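Local coordinates for uncharacterized protein (Acinetobacter baumannii, PDB 4PUX) that is of unknown function but folds as a beta-barrel-like protein of the DUF3237 family, in the clan of allene oxide cyclase-type barrels, at residues A[133-145]-A[149-160]. Numbering follows the deposited sequence.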
loop_
_atom_site.group_PDB
_atom_site.type_symbol
_atom_site.label_atom_id
_atom_site.label_comp_id
_atom_site.label_asym_id
_atom_site.label_seq_id
_atom_site.Cartn_x
_atom_site.Cartn_y
_atom_site.Cartn_z
ATOM N N TYR A 133 18.199 -3.328 9.732
ATOM C CA TYR A 133 16.990 -2.705 9.215
ATOM C C TYR A 133 16.278 -1.791 10.188
ATOM O O TYR A 133 15.264 -1.161 9.814
ATOM C CB TYR A 133 16.017 -3.806 8.709
ATOM C CG TYR A 133 16.671 -4.743 7.691
ATOM C CD1 TYR A 133 16.898 -4.321 6.376
ATOM C CD2 TYR A 133 17.132 -6.000 8.065
ATOM C CE1 TYR A 133 17.525 -5.148 5.440
ATOM C CE2 TYR A 133 17.759 -6.852 7.115
ATOM C CZ TYR A 133 17.938 -6.413 5.814
ATOM O OH TYR A 133 18.573 -7.219 4.865
ATOM N N SER A 134 16.871 -1.580 11.373
ATOM C CA SER A 134 16.180 -0.807 12.414
ATOM C C SER A 134 16.042 0.702 12.093
ATOM O O SER A 134 15.202 1.389 12.693
ATOM C CB SER A 134 16.822 -1.019 13.785
ATOM O OG SER A 134 18.140 -0.570 13.792
ATOM N N TRP A 135 16.815 1.205 11.136
ATOM C CA TRP A 135 16.601 2.576 10.650
ATOM C C TRP A 135 15.171 2.803 10.197
ATOM O O TRP A 135 14.622 3.916 10.310
ATOM C CB TRP A 135 17.601 2.940 9.524
ATOM C CG TRP A 135 17.382 2.235 8.216
ATOM C CD1 TRP A 135 17.675 0.921 7.922
ATOM C CD2 TRP A 135 16.942 2.825 7.002
ATOM N NE1 TRP A 135 17.379 0.648 6.600
ATOM C CE2 TRP A 135 16.908 1.797 6.021
ATOM C CE3 TRP A 135 16.511 4.110 6.651
ATOM C CZ2 TRP A 135 16.529 2.036 4.694
ATOM C CZ3 TRP A 135 16.144 4.354 5.336
ATOM C CH2 TRP A 135 16.150 3.320 4.372
ATOM N N LEU A 136 14.523 1.757 9.667
ATOM C CA LEU A 136 13.152 1.874 9.220
ATOM C C LEU A 136 12.129 2.106 10.333
ATOM O O LEU A 136 11.042 2.638 10.058
ATOM C CB LEU A 136 12.752 0.654 8.402
ATOM C CG LEU A 136 13.521 0.401 7.098
ATOM C CD1 LEU A 136 13.171 -0.986 6.536
ATOM C CD2 LEU A 136 13.183 1.509 6.126
ATOM N N ASN A 137 12.516 1.800 11.587
ATOM C CA ASN A 137 11.681 2.076 12.752
ATOM C C ASN A 137 11.464 3.576 12.991
ATOM O O ASN A 137 10.519 3.973 13.699
ATOM C CB ASN A 137 12.315 1.520 14.035
ATOM C CG ASN A 137 12.385 -0.008 14.085
ATOM O OD1 ASN A 137 11.629 -0.739 13.427
ATOM N ND2 ASN A 137 13.331 -0.504 14.859
ATOM N N GLN A 138 12.332 4.402 12.434
ATOM C CA GLN A 138 12.312 5.845 12.709
ATOM C C GLN A 138 12.457 6.725 11.475
ATOM O O GLN A 138 12.935 7.864 11.561
ATOM C CB GLN A 138 13.387 6.199 13.760
ATOM C CG GLN A 138 14.814 5.802 13.325
ATOM C CD GLN A 138 15.856 6.280 14.315
ATOM O OE1 GLN A 138 15.592 6.332 15.513
ATOM N NE2 GLN A 138 17.033 6.612 13.832
ATOM N N THR A 139 11.970 6.200 10.348
ATOM C CA THR A 139 12.014 6.882 9.050
ATOM C C THR A 139 10.608 6.876 8.432
ATOM O O THR A 139 9.927 5.855 8.462
ATOM C CB THR A 139 13.010 6.155 8.116
ATOM O OG1 THR A 139 14.296 6.101 8.741
ATOM C CG2 THR A 139 13.135 6.858 6.773
ATOM N N VAL A 140 10.146 8.050 7.973
ATOM C CA VAL A 140 8.858 8.153 7.308
ATOM C C VAL A 140 8.990 7.576 5.879
ATOM O O VAL A 140 10.027 7.729 5.234
ATOM C CB VAL A 140 8.316 9.638 7.311
ATOM C CG1 VAL A 140 7.084 9.801 6.475
ATOM C CG2 VAL A 140 8.088 10.088 8.746
ATOM N N ALA A 141 7.949 6.889 5.401
ATOM C CA ALA A 141 7.972 6.257 4.079
ATOM C C ALA A 141 6.602 6.258 3.422
ATOM O O ALA A 141 5.581 6.294 4.103
ATOM C CB ALA A 141 8.511 4.812 4.208
ATOM N N VAL A 142 6.603 6.258 2.080
ATOM C CA VAL A 142 5.416 6.344 1.258
ATOM C C VAL A 142 5.517 5.408 0.049
ATOM O O VAL A 142 6.586 4.938 -0.303
ATOM C CB VAL A 142 5.159 7.777 0.742
ATOM C CG1 VAL A 142 4.913 8.714 1.926
ATOM C CG2 VAL A 142 6.321 8.280 -0.106
ATOM N N GLY A 143 4.385 5.089 -0.526
ATOM C CA GLY A 143 4.294 4.238 -1.704
ATOM C C GLY A 143 3.347 4.741 -2.767
ATOM O O GLY A 143 2.344 5.387 -2.464
ATOM N N SER A 144 3.670 4.427 -4.022
ATOM C CA SER A 144 2.811 4.682 -5.184
ATOM C C SER A 144 2.429 3.338 -5.764
ATOM O O SER A 144 3.312 2.556 -6.145
ATOM C CB SER A 144 3.550 5.499 -6.227
ATOM O OG SER A 144 2.754 5.725 -7.375
ATOM N N ALA A 145 1.145 3.036 -5.744
ATOM C CA ALA A 145 0.610 1.675 -5.966
ATOM C C ALA A 145 -0.302 1.552 -7.187
ATOM O O ALA A 145 -0.876 2.553 -7.659
ATOM C CB ALA A 145 -0.167 1.235 -4.704
ATOM N N GLY A 149 -5.310 -7.184 -10.840
ATOM C CA GLY A 149 -6.133 -8.308 -10.413
ATOM C C GLY A 149 -5.985 -8.520 -8.929
ATOM O O GLY A 149 -6.007 -7.556 -8.174
ATOM N N LYS A 150 -5.755 -9.778 -8.523
ATOM C CA LYS A 150 -5.605 -10.139 -7.105
ATOM C C LYS A 150 -4.154 -9.942 -6.639
ATOM O O LYS A 150 -3.482 -10.866 -6.140
ATOM C CB LYS A 150 -6.080 -11.567 -6.869
ATOM C CG LYS A 150 -7.590 -11.727 -7.029
ATOM C CD LYS A 150 -7.996 -13.202 -6.817
ATOM C CE LYS A 150 -9.324 -13.525 -7.468
ATOM N NZ LYS A 150 -10.419 -12.733 -6.913
ATOM N N ALA A 151 -3.674 -8.733 -6.871
ATOM C CA ALA A 151 -2.307 -8.301 -6.516
ATOM C C ALA A 151 -2.265 -6.788 -6.474
ATOM O O ALA A 151 -3.087 -6.106 -7.088
ATOM C CB ALA A 151 -1.280 -8.805 -7.552
ATOM N N VAL A 152 -1.368 -6.261 -5.653
ATOM C CA VAL A 152 -1.015 -4.841 -5.652
ATOM C C VAL A 152 0.509 -4.719 -5.838
ATOM O O VAL A 152 1.298 -5.396 -5.152
ATOM C CB VAL A 152 -1.423 -4.148 -4.330
ATOM C CG1 VAL A 152 -0.899 -2.694 -4.276
ATOM C CG2 VAL A 152 -2.932 -4.170 -4.182
ATOM N N ILE A 153 0.907 -3.901 -6.792
ATOM C CA ILE A 153 2.311 -3.575 -7.056
ATOM C C ILE A 153 2.541 -2.138 -6.608
ATOM O O ILE A 153 1.740 -1.243 -6.954
ATOM C CB ILE A 153 2.631 -3.605 -8.589
ATOM C CG1 ILE A 153 2.134 -4.901 -9.240
ATOM C CG2 ILE A 153 4.143 -3.372 -8.840
ATOM C CD1 ILE A 153 2.777 -6.123 -8.731
ATOM N N TYR A 154 3.602 -1.876 -5.860
ATOM C CA TYR A 154 3.925 -0.493 -5.493
ATOM C C TYR A 154 5.404 -0.228 -5.339
ATOM O O TYR A 154 6.193 -1.137 -5.025
ATOM C CB TYR A 154 3.156 -0.069 -4.235
ATOM C CG TYR A 154 3.505 -0.740 -2.882
ATOM C CD1 TYR A 154 4.553 -0.229 -2.055
ATOM C CD2 TYR A 154 2.736 -1.765 -2.381
ATOM C CE1 TYR A 154 4.808 -0.729 -0.785
ATOM C CE2 TYR A 154 2.972 -2.287 -1.128
ATOM C CZ TYR A 154 4.001 -1.762 -0.318
ATOM O OH TYR A 154 4.218 -2.310 0.938
ATOM N N ASP A 155 5.786 0.992 -5.649
ATOM C CA ASP A 155 7.139 1.493 -5.432
ATOM C C ASP A 155 7.188 2.216 -4.068
ATOM O O ASP A 155 6.419 3.165 -3.836
ATOM C CB ASP A 155 7.530 2.489 -6.534
ATOM C CG ASP A 155 7.642 1.860 -7.908
ATOM O OD1 ASP A 155 7.952 0.656 -8.025
ATOM O OD2 ASP A 155 7.429 2.589 -8.889
ATOM N N ALA A 156 8.009 1.714 -3.168
ATOM C CA ALA A 156 8.233 2.304 -1.849
ATOM C C ALA A 156 9.435 3.243 -1.838
ATOM O O ALA A 156 10.469 2.939 -2.465
ATOM C CB ALA A 156 8.429 1.223 -0.819
ATOM N N TYR A 157 9.295 4.342 -1.103
ATOM C CA TYR A 157 10.334 5.373 -0.914
ATOM C C TYR A 157 10.415 5.773 0.559
ATOM O O TYR A 157 9.378 5.849 1.235
ATOM C CB TYR A 157 10.012 6.639 -1.719
ATOM C CG TYR A 157 9.773 6.412 -3.204
ATOM C CD1 TYR A 157 8.535 5.962 -3.684
ATOM C CD2 TYR A 157 10.787 6.683 -4.150
ATOM C CE1 TYR A 157 8.328 5.759 -5.021
ATOM C CE2 TYR A 157 10.568 6.481 -5.499
ATOM C CZ TYR A 157 9.345 6.037 -5.932
ATOM O OH TYR A 157 9.124 5.862 -7.279
ATOM N N THR A 158 11.631 6.089 1.035
ATOM C CA THR A 158 11.791 6.754 2.317
ATOM C C THR A 158 11.944 8.265 2.082
ATOM O O THR A 158 12.458 8.691 1.048
ATOM C CB THR A 158 12.947 6.195 3.152
ATOM O OG1 THR A 158 14.171 6.284 2.412
ATOM C CG2 THR A 158 12.670 4.750 3.561
ATOM N N LEU A 159 11.519 9.044 3.073
ATOM C CA LEU A 159 11.821 10.484 3.111
ATOM C C LEU A 159 13.197 10.684 3.744
ATOM O O LEU A 159 13.454 10.213 4.865
ATOM C CB LEU A 159 10.775 11.259 3.911
ATOM C CG LEU A 159 9.496 11.617 3.179
ATOM C CD1 LEU A 159 8.675 10.416 2.767
ATOM C CD2 LEU A 159 8.654 12.556 4.025
ATOM N N LYS A 160 14.066 11.260 2.918
ATOM C CA LYS A 160 15.393 11.668 3.269
ATOM C C LYS A 160 15.306 13.198 3.502
ATOM O O LYS A 160 14.706 14.020 2.706
ATOM C CB LYS A 160 16.345 11.341 2.098
ATOM C CG LYS A 160 17.807 11.228 2.422
ATOM C CD LYS A 160 18.585 10.920 1.128
ATOM C CE LYS A 160 20.072 10.706 1.379
ATOM N NZ LYS A 160 20.792 10.298 0.127
ATOM O OXT LYS A 160 15.759 13.611 4.400
#
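The C-terminal beta hairpin of the barrel, strands 141-147 and 151-159, brings Val142 against Tyr157 and Ser144 against Asp155 as antiparallel hydrogen-bonded pairs. Strand 118-127 flanks the first strand and strand 12-21 the second. Two backbone hydrogen bonds join the first pair, Val142 N to Tyr157 O and Tyr157 N to Val142 O, each 2.9 Å. Ser144 and Asp155 exchange two more through their N and O atoms. A fifth, Leu159 N to Val140 O, is almost straight at 175° and extends the pairing. Between the Val142–Tyr157 and Ser144–Asp155 pairs, Gly143 CA lies 3.2 Å from Asp155 O in a CA-H...O contact.

Ala141, Ala145, Tyr154, Ala156 and Thr158 share one face. Tyr154 CB packs 3.6 Å from Ala145 CB. Its chi1 of 68° brings ring atom CD1 to 4.5 Å from Gly143 CA, while the rest of the ring leads away. The ring stacks with Phe18, and its OH bonds to Tyr79 OH. Val142, Ser144, Asp155 and Tyr157 take the other face, where Val142 CG2 lies near Tyr157 CB. At the hairpin's end, Leu159 CD2 rests 4.0 Å from Val140 CG1, and Leu159 CD1 also meets Val142 CG1.

The short 3-10 turn 134-137 packs over this end. Thr158 CG2 reaches Trp135 CH2 at 3.8 Å, the two side chains crossing at about a right angle. Leu136 CD2 lies over one face of the Trp135 indole, toward its rim. Thr139 CG2 touches Thr158 CB at 3.7 Å. Thr139 OG1 donates a hydrogen bond to Trp135 O from above the carbonyl plane, on the face opposite Gln138 N.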